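Local coordinates for protein NADH oxidoreductase (Mesorhizobium loti, PDB 3PI7) that probably binds NADPH and acts as an NAD(P)H-dependent oxidoreductase, perhaps a quinone reductase, with GroES-like and Rossmann-type domains, at residues A13-G27 with I69-A83. Numbering follows the deposited sequence.
Sequences ALLLVGDGYTKTPSG and IKGQYGQPRVKGRPA. With K (potassium ion), chain G; PO4 (phosphate ion), chain E.
Arg77 slides its guanidinium between two glycines, Gly71 CA lying 3.3 Å above one face and Gly18 CA over the other. A side chain on either glycine would collide with it, and the positive phi of Gly71, which ends helix 63-69 in a Schellman motif, suits glycine as well. Polar bonds then fix the group's rotation: NH1 gives a hydrogen bond in the guanidinium plane to Ile69 O, NE goes to Gly20 O (2.9 Å), and NH2 divides between Asp19 O and phosphate O3 (3.0 Å each). Gly20 O also takes the backbone N of Arg77, the two donors arriving from opposite faces of its plane.

Other hydrogen bonds flank this centre. Toward the strand, Leu16 pairs with Arg81 O and Gly80 N, while Lys79 NZ meets Val17 O in the carbonyl plane, on a lone pair. Asp19 holds CG anti to its N (chi1 -161°), which brings OD1 to Lys79 N at 2.9 Å in a nearly straight bond (177°). At the far end the Gln72 amide reads two backbone groups at once, OE1 taking Ser26 N and NE2 giving to Gly27 O at 2.6 Å; Lys70 NZ reaches that same oxygen from its other face.

Apolar contacts are fewer. Leu16 CD2 fits against Ile69 CG2 and Ala83 CB, with Leu37 and Phe68 nearby, and Pro76 CB sits over a face of the Tyr21 ring, 4.1 Å from its centroid.

An alanine in place of Arg77 would probably leave the phosphate and the Gly20 and Asp19 carbonyls without this donor and open a gap between the glycines. Potassium is bound by Asp19 O, Tyr21 O, water and the phosphate, itself probably from the crystallisation liquor and also gripped by Lys23 N. Arg77 thus ties cation and anion to the loop after strand 10-16, joining it to the GroES-like domain's loop between helix 63-69 and strand 86-94.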
ATOM      1  N   ALA A  13      39.171   7.197  11.310  1.00 11.44           N
ATOM      2  CA  ALA A  13      37.805   6.998  10.857  1.00 11.11           C
ATOM      3  C   ALA A  13      37.263   5.695  11.386  1.00 13.78           C
ATOM      4  O   ALA A  13      38.057   4.866  11.844  1.00 15.82           O
ATOM      5  CB  ALA A  13      37.762   6.999   9.327  1.00 11.37           C
ATOM      6  N   LEU A  14      35.922   5.519  11.350  1.00 11.56           N
ATOM      7  CA  LEU A  14      35.233   4.266  11.740  1.00 11.18           C
ATOM      8  C   LEU A  14      34.860   3.594  10.447  1.00 15.73           C
ATOM      9  O   LEU A  14      33.945   4.056   9.747  1.00 14.80           O
ATOM     10  CB  LEU A  14      34.003   4.544  12.627  1.00 11.38           C
ATOM     11  CG  LEU A  14      34.258   5.387  13.871  1.00 13.75           C
ATOM     12  CD1 LEU A  14      32.983   5.560  14.652  1.00 14.21           C
ATOM     13  CD2 LEU A  14      35.373   4.763  14.763  1.00 14.97           C
ATOM     14  N   LEU A  15      35.651   2.583  10.070  1.00 13.24           N
ATOM     15  CA  LEU A  15      35.558   1.929   8.778  1.00 13.06           C
ATOM     16  C   LEU A  15      34.635   0.750   8.747  1.00 15.38           C
ATOM     17  O   LEU A  15      34.688  -0.108   9.623  1.00 14.54           O
ATOM     18  CB  LEU A  15      36.935   1.460   8.346  1.00 13.25           C
ATOM     19  CG  LEU A  15      38.050   2.470   8.507  1.00 17.53           C
ATOM     20  CD1 LEU A  15      39.385   1.813   8.231  1.00 19.68           C
ATOM     21  CD2 LEU A  15      37.826   3.680   7.614  1.00 16.09           C
ATOM     22  N   LEU A  16      33.855   0.658   7.673  1.00 11.89           N
ATOM     23  CA  LEU A  16      32.947  -0.473   7.474  1.00 11.14           C
ATOM     24  C   LEU A  16      33.711  -1.776   7.345  1.00 16.31           C
ATOM     25  O   LEU A  16      34.669  -1.868   6.570  1.00 16.23           O
ATOM     26  CB  LEU A  16      32.105  -0.258   6.227  1.00 10.07           C
ATOM     27  CG  LEU A  16      31.097   0.848   6.331  1.00 13.02           C
ATOM     28  CD1 LEU A  16      30.716   1.321   4.965  1.00 13.80           C
ATOM     29  CD2 LEU A  16      29.881   0.419   7.175  1.00 13.19           C
ATOM     30  N   VAL A  17      33.276  -2.787   8.108  1.00 14.19           N
ATOM     31  CA  VAL A  17      33.880  -4.116   8.073  1.00 15.76           C
ATOM     32  C   VAL A  17      33.130  -4.928   7.016  1.00 20.82           C
ATOM     33  O   VAL A  17      33.725  -5.761   6.323  1.00 20.44           O
ATOM     34  CB  VAL A  17      33.798  -4.735   9.494  1.00 19.76           C
ATOM     35  CG1 VAL A  17      34.086  -6.230   9.508  1.00 20.77           C
ATOM     36  CG2 VAL A  17      34.731  -4.009  10.441  1.00 19.51           C
ATOM     37  N   GLY A  18      31.832  -4.672   6.918  1.00 18.45           N
ATOM     38  CA  GLY A  18      30.959  -5.356   5.972  1.00 19.88           C
ATOM     39  C   GLY A  18      30.965  -4.724   4.600  1.00 20.33           C
ATOM     40  O   GLY A  18      31.290  -3.546   4.446  1.00 17.97           O
ATOM     41  N   ASP A  19      30.647  -5.531   3.598  1.00 17.91           N
ATOM     42  CA  ASP A  19      30.521  -5.093   2.223  1.00 17.35           C
ATOM     43  C   ASP A  19      29.101  -5.372   1.739  1.00 19.53           C
ATOM     44  O   ASP A  19      28.477  -6.363   2.176  1.00 17.29           O
ATOM     45  CB  ASP A  19      31.562  -5.805   1.338  1.00 18.83           C
ATOM     46  CG  ASP A  19      31.775  -5.075   0.032  1.00 26.76           C
ATOM     47  OD1 ASP A  19      32.022  -3.852   0.068  1.00 24.66           O
ATOM     48  OD2 ASP A  19      31.630  -5.710  -1.033  1.00 34.01           O
ATOM     49  N   GLY A  20      28.601  -4.520   0.827  1.00 16.77           N
ATOM     50  CA  GLY A  20      27.263  -4.684   0.267  1.00 14.69           C
ATOM     51  C   GLY A  20      26.181  -4.765   1.319  1.00 17.49           C
ATOM     52  O   GLY A  20      26.130  -3.942   2.245  1.00 14.28           O
ATOM     53  N   TYR A  21      25.304  -5.768   1.180  1.00 17.57           N
ATOM     54  CA  TYR A  21      24.201  -5.996   2.109  1.00 16.99           C
ATOM     55  C   TYR A  21      24.469  -7.250   2.900  1.00 19.30           C
ATOM     56  O   TYR A  21      25.255  -8.086   2.474  1.00 18.26           O
ATOM     57  CB  TYR A  21      22.875  -6.126   1.352  1.00 19.06           C
ATOM     58  CG  TYR A  21      22.529  -4.910   0.525  1.00 19.17           C
ATOM     59  CD1 TYR A  21      22.019  -3.760   1.120  1.00 19.12           C
ATOM     60  CD2 TYR A  21      22.712  -4.908  -0.855  1.00 20.20           C
ATOM     61  CE1 TYR A  21      21.680  -2.645   0.361  1.00 17.94           C
ATOM     62  CE2 TYR A  21      22.378  -3.797  -1.622  1.00 19.93           C
ATOM     63  CZ  TYR A  21      21.846  -2.674  -1.009  1.00 24.44           C
ATOM     64  OH  TYR A  21      21.486  -1.580  -1.746  1.00 27.46           O
ATOM     65  N   THR A  22      23.818  -7.402   4.031  1.00 19.13           N
ATOM     66  CA  THR A  22      24.065  -8.595   4.830  1.00 20.97           C
ATOM     67  C   THR A  22      23.245  -9.787   4.366  1.00 28.23           C
ATOM     68  O   THR A  22      22.147  -9.632   3.822  1.00 26.70           O
ATOM     69  CB  THR A  22      23.827  -8.322   6.321  1.00 25.90           C
ATOM     70  OG1 THR A  22      24.317  -9.449   7.070  1.00 26.29           O
ATOM     71  CG2 THR A  22      22.372  -8.054   6.652  1.00 17.93           C
ATOM     72  N   LYS A  23      23.804 -10.986   4.586  1.00 28.14           N
ATOM     73  CA  LYS A  23      23.150 -12.252   4.277  1.00 29.66           C
ATOM     74  C   LYS A  23      22.531 -12.805   5.565  1.00 36.56           C
ATOM     75  O   LYS A  23      21.768 -13.775   5.525  1.00 38.17           O
ATOM     76  CB  LYS A  23      24.156 -13.247   3.663  1.00 32.54           C
ATOM     77  CG  LYS A  23      24.587 -12.859   2.251  1.00 42.00           C
ATOM     78  CD  LYS A  23      25.434 -13.932   1.595  1.00 48.98           C
ATOM     79  N   THR A  24      22.880 -12.187   6.713  1.00 32.10           N
ATOM     80  CA  THR A  24      22.402 -12.599   8.032  1.00 32.40           C
ATOM     81  C   THR A  24      21.830 -11.366   8.774  1.00 33.38           C
ATOM     82  O   THR A  24      22.458 -10.909   9.722  1.00 32.03           O
ATOM     83  CB  THR A  24      23.534 -13.302   8.825  1.00 42.39           C
ATOM     84  OG1 THR A  24      24.710 -12.484   8.820  1.00 42.56           O
ATOM     85  CG2 THR A  24      23.854 -14.697   8.301  1.00 42.52           C
ATOM     86  N   PRO A  25      20.644 -10.824   8.394  1.00 31.51           N
ATOM     87  CA  PRO A  25      20.140  -9.620   9.088  1.00 31.66           C
ATOM     88  C   PRO A  25      19.857  -9.896  10.560  1.00 35.43           C
ATOM     89  O   PRO A  25      19.480 -11.014  10.902  1.00 36.23           O
ATOM     90  CB  PRO A  25      18.882  -9.230   8.296  1.00 32.85           C
ATOM     91  CG  PRO A  25      18.486 -10.458   7.580  1.00 36.75           C
ATOM     92  CD  PRO A  25      19.751 -11.207   7.281  1.00 32.47           C
ATOM     93  N   SER A  26      20.090  -8.898  11.429  1.00 30.06           N
ATOM     94  CA  SER A  26      19.940  -9.091  12.868  1.00 29.76           C
ATOM     95  C   SER A  26      19.155  -7.987  13.577  1.00 30.37           C
ATOM     96  O   SER A  26      19.496  -7.616  14.702  1.00 29.86           O
ATOM     97  CB  SER A  26      21.306  -9.243  13.524  1.00 34.24           C
ATOM     98  OG  SER A  26      22.127  -8.125  13.251  1.00 35.82           O
ATOM     99  N   GLY A  27      18.087  -7.516  12.947  0.50 26.68           N
ATOM    100  CA  GLY A  27      17.235  -6.492  13.539  0.50 26.47           C
ATOM    101  C   GLY A  27      17.872  -5.116  13.600  0.50 28.86           C
ATOM    102  O   GLY A  27      18.911  -4.871  12.980  0.50 28.56           O
ATOM    103  N   ILE A  69      25.270   0.224   8.596  1.00 11.00           N
ATOM    104  CA  ILE A  69      26.519  -0.487   8.951  1.00 11.66           C
ATOM    105  C   ILE A  69      26.256  -2.016   9.078  1.00 15.23           C
ATOM    106  O   ILE A  69      27.137  -2.845   8.791  1.00 14.82           O
ATOM    107  CB  ILE A  69      27.207   0.118  10.208  1.00 14.44           C
ATOM    108  CG1 ILE A  69      26.395  -0.125  11.504  1.00 14.16           C
ATOM    109  CG2 ILE A  69      27.447   1.621   9.988  1.00 13.95           C
ATOM    110  CD1 ILE A  69      27.050   0.325  12.793  1.00 17.05           C
ATOM    111  N   LYS A  70      25.009  -2.359   9.406  1.00 13.29           N
ATOM    112  CA  LYS A  70      24.576  -3.744   9.536  1.00 14.55           C
ATOM    113  C   LYS A  70      24.282  -4.370   8.182  1.00 19.54           C
ATOM    114  O   LYS A  70      23.993  -5.555   8.136  1.00 17.93           O
ATOM    115  CB  LYS A  70      23.338  -3.813  10.431  1.00 15.78           C
ATOM    116  CG  LYS A  70      23.683  -3.583  11.904  1.00 17.44           C
ATOM    117  CD  LYS A  70      22.416  -3.436  12.747  1.00 24.31           C
ATOM    118  CE  LYS A  70      22.539  -4.249  14.007  1.00 39.47           C
ATOM    119  NZ  LYS A  70      21.947  -5.603  13.846  1.00 41.46           N
ATOM    120  N   GLY A  71      24.363  -3.588   7.099  1.00 16.83           N
ATOM    121  CA  GLY A  71      24.054  -4.047   5.737  1.00 15.99           C
ATOM    122  C   GLY A  71      22.558  -4.262   5.513  1.00 18.61           C
ATOM    123  O   GLY A  71      22.153  -5.045   4.652  1.00 19.58           O
ATOM    124  N   GLN A  72      21.742  -3.574   6.308  1.00 15.91           N
ATOM    125  CA  GLN A  72      20.287  -3.676   6.368  1.00 16.98           C
ATOM    126  C   GLN A  72      19.569  -2.413   5.870  1.00 21.04           C
ATOM    127  O   GLN A  72      18.363  -2.250   6.090  1.00 22.09           O
ATOM    128  CB  GLN A  72      19.874  -3.988   7.808  1.00 17.61           C
ATOM    129  CG  GLN A  72      20.314  -5.406   8.184  1.00 20.13           C
ATOM    130  CD  GLN A  72      20.213  -5.759   9.640  1.00 24.20           C
ATOM    131  OE1 GLN A  72      20.830  -6.708  10.093  1.00 24.36           O
ATOM    132  NE2 GLN A  72      19.472  -5.008  10.413  1.00 22.65           N
ATOM    133  N   TYR A  73      20.300  -1.521   5.208  1.00 17.06           N
ATOM    134  CA  TYR A  73      19.726  -0.288   4.689  1.00 15.24           C
ATOM    135  C   TYR A  73      19.536  -0.395   3.162  1.00 19.84           C
ATOM    136  O   TYR A  73      19.915  -1.392   2.567  1.00 21.00           O
ATOM    137  CB  TYR A  73      20.642   0.900   5.070  1.00 16.25           C
ATOM    138  CG  TYR A  73      20.003   2.253   4.856  1.00 16.95           C
ATOM    139  CD1 TYR A  73      18.898   2.650   5.604  1.00 18.63           C
ATOM    140  CD2 TYR A  73      20.567   3.179   3.981  1.00 17.20           C
ATOM    141  CE1 TYR A  73      18.317   3.902   5.425  1.00 18.64           C
ATOM    142  CE2 TYR A  73      19.985   4.433   3.785  1.00 18.66           C
ATOM    143  CZ  TYR A  73      18.870   4.795   4.526  1.00 22.68           C
ATOM    144  OH  TYR A  73      18.273   6.019   4.347  1.00 24.41           O
ATOM    145  N   GLY A  74      18.915   0.597   2.549  1.00 17.95           N
ATOM    146  CA  GLY A  74      18.683   0.599   1.112  1.00 18.21           C
ATOM    147  C   GLY A  74      19.840   1.132   0.303  1.00 22.58           C
ATOM    148  O   GLY A  74      19.648   1.576  -0.828  1.00 23.60           O
ATOM    149  N   GLN A  75      21.054   1.053   0.857  1.00 16.40           N
ATOM    150  CA  GLN A  75      22.280   1.496   0.202  1.00 15.24           C
ATOM    151  C   GLN A  75      23.368   0.509   0.579  1.00 14.84           C
ATOM    152  O   GLN A  75      23.436   0.140   1.743  1.00 13.05           O
ATOM    153  CB  GLN A  75      22.612   2.913   0.703  1.00 16.70           C
ATOM    154  CG  GLN A  75      23.804   3.564   0.043  1.00 25.66           C
ATOM    155  CD  GLN A  75      24.033   4.924   0.645  1.00 31.38           C
ATOM    156  OE1 GLN A  75      23.091   5.647   0.975  1.00 27.24           O
ATOM    157  NE2 GLN A  75      25.285   5.302   0.792  1.00 17.98           N
ATOM    158  N   PRO A  76      24.167  -0.021  -0.365  1.00 13.43           N
ATOM    159  CA  PRO A  76      25.158  -1.015   0.030  1.00 12.91           C
ATOM    160  C   PRO A  76      26.394  -0.392   0.692  1.00 15.64           C
ATOM    161  O   PRO A  76      26.766   0.749   0.433  1.00 14.20           O
ATOM    162  CB  PRO A  76      25.523  -1.681  -1.297  1.00 15.20           C
ATOM    163  CG  PRO A  76      25.377  -0.583  -2.304  1.00 19.15           C
ATOM    164  CD  PRO A  76      24.232   0.270  -1.805  1.00 15.70           C
ATOM    165  N   ARG A  77      27.028  -1.173   1.539  1.00 12.70           N
ATOM    166  CA  ARG A  77      28.266  -0.788   2.202  1.00 11.61           C
ATOM    167  C   ARG A  77      29.430  -0.930   1.244  1.00 16.16           C
ATOM    168  O   ARG A  77      29.447  -1.859   0.428  1.00 16.29           O
ATOM    169  CB  ARG A  77      28.491  -1.761   3.389  1.00 11.26           C
ATOM    170  CG  ARG A  77      27.487  -1.576   4.521  1.00 11.31           C
ATOM    171  CD  ARG A  77      27.566  -2.732   5.525  1.00 12.28           C
ATOM    172  NE  ARG A  77      27.397  -4.049   4.891  1.00 14.34           N
ATOM    173  CZ  ARG A  77      27.283  -5.188   5.562  1.00 23.92           C
ATOM    174  NH1 ARG A  77      27.281  -5.184   6.886  1.00 15.59           N
ATOM    175  NH2 ARG A  77      27.196  -6.345   4.913  1.00 15.76           N
ATOM    176  N   VAL A  78      30.425  -0.056   1.369  1.00 12.28           N
ATOM    177  CA  VAL A  78      31.680  -0.230   0.655  1.00 12.25           C
ATOM    178  C   VAL A  78      32.691  -0.545   1.768  1.00 15.07           C
ATOM    179  O   VAL A  78      33.000   0.330   2.572  1.00 14.38           O
ATOM    180  CB  VAL A  78      32.100   0.972  -0.239  1.00 16.02           C
ATOM    181  CG1 VAL A  78      33.458   0.703  -0.906  1.00 16.49           C
ATOM    182  CG2 VAL A  78      31.045   1.235  -1.301  1.00 14.41           C
ATOM    183  N   LYS A  79      33.109  -1.807   1.875  1.00 14.99           N
ATOM    184  CA  LYS A  79      34.057  -2.219   2.905  1.00 14.47           C
ATOM    185  C   LYS A  79      35.269  -1.296   2.923  1.00 16.87           C
ATOM    186  O   LYS A  79      35.833  -0.975   1.879  1.00 17.40           O
ATOM    187  CB  LYS A  79      34.502  -3.681   2.683  1.00 17.35           C
ATOM    188  CG  LYS A  79      35.570  -4.154   3.654  1.00 23.65           C
ATOM    189  CD  LYS A  79      35.694  -5.694   3.657  1.00 32.28           C
ATOM    190  CE  LYS A  79      36.825  -6.151   4.554  1.00 45.12           C
ATOM    191  NZ  LYS A  79      36.517  -5.987   6.005  1.00 56.06           N
ATOM    192  N   GLY A  80      35.649  -0.890   4.121  1.00 14.14           N
ATOM    193  CA  GLY A  80      36.822  -0.061   4.345  1.00 13.01           C
ATOM    194  C   GLY A  80      36.568   1.426   4.284  1.00 14.25           C
ATOM    195  O   GLY A  80      37.507   2.209   4.479  1.00 15.70           O
ATOM    196  N   ARG A  81      35.330   1.845   3.964  1.00 11.81           N
ATOM    197  CA  ARG A  81      35.014   3.261   3.953  1.00 10.96           C
ATOM    198  C   ARG A  81      34.431   3.662   5.278  1.00 13.50           C
ATOM    199  O   ARG A  81      33.742   2.862   5.904  1.00 14.72           O
ATOM    200  CB  ARG A  81      34.005   3.617   2.830  1.00 12.32           C
ATOM    201  CG  ARG A  81      34.496   3.246   1.469  1.00 13.87           C
ATOM    202  CD  ARG A  81      35.745   4.008   1.057  1.00 13.33           C
ATOM    203  NE  ARG A  81      36.122   3.563  -0.284  1.00 12.08           N
ATOM    204  CZ  ARG A  81      35.586   4.062  -1.400  1.00 15.78           C
ATOM    205  NH1 ARG A  81      34.694   5.043  -1.335  1.00 14.69           N
ATOM    206  NH2 ARG A  81      35.896   3.545  -2.582  1.00 13.43           N
ATOM    207  N   PRO A  82      34.634   4.915   5.676  1.00  9.70           N
ATOM    208  CA  PRO A  82      33.972   5.414   6.881  1.00  9.99           C
ATOM    209  C   PRO A  82      32.470   5.472   6.667  1.00 13.72           C
ATOM    210  O   PRO A  82      31.980   5.862   5.584  1.00 12.73           O
ATOM    211  CB  PRO A  82      34.510   6.859   6.997  1.00 10.36           C
ATOM    212  CG  PRO A  82      35.795   6.852   6.232  1.00 13.67           C
ATOM    213  CD  PRO A  82      35.468   5.972   5.063  1.00  8.90           C
ATOM    214  N   ALA A  83      31.740   5.042   7.677  1.00 11.87           N
ATOM    215  CA  ALA A  83      30.276   5.120   7.710  1.00 12.74           C
ATOM    216  C   ALA A  83      29.871   6.543   8.213  1.00 15.29           C
ATOM    217  O   ALA A  83      30.744   7.353   8.490  1.00 13.72           O
ATOM    218  CB  ALA A  83      29.744   4.033   8.639  1.00 13.45           C
TER
HETATM  219  K     K G 354      27.767  -8.882   1.680  1.00 32.85           K
HETATM  220  P   PO4 E 352      27.718  -9.851   5.612  1.00 43.43           P
HETATM  221  O1  PO4 E 352      26.549 -10.943   5.429  1.00 47.25           O
HETATM  222  O2  PO4 E 352      28.994 -10.533   6.267  1.00 50.67           O
HETATM  223  O3  PO4 E 352      27.206  -8.762   6.610  1.00 42.40           O
HETATM  224  O4  PO4 E 352      28.059  -9.303   4.150  1.00 49.50           O
HETATM  225  O   HOH W   1      29.836  -3.065   8.267  1.00 15.83           O
HETATM  226  O   HOH W   2      28.814  -8.237  -0.680  1.00 57.13           O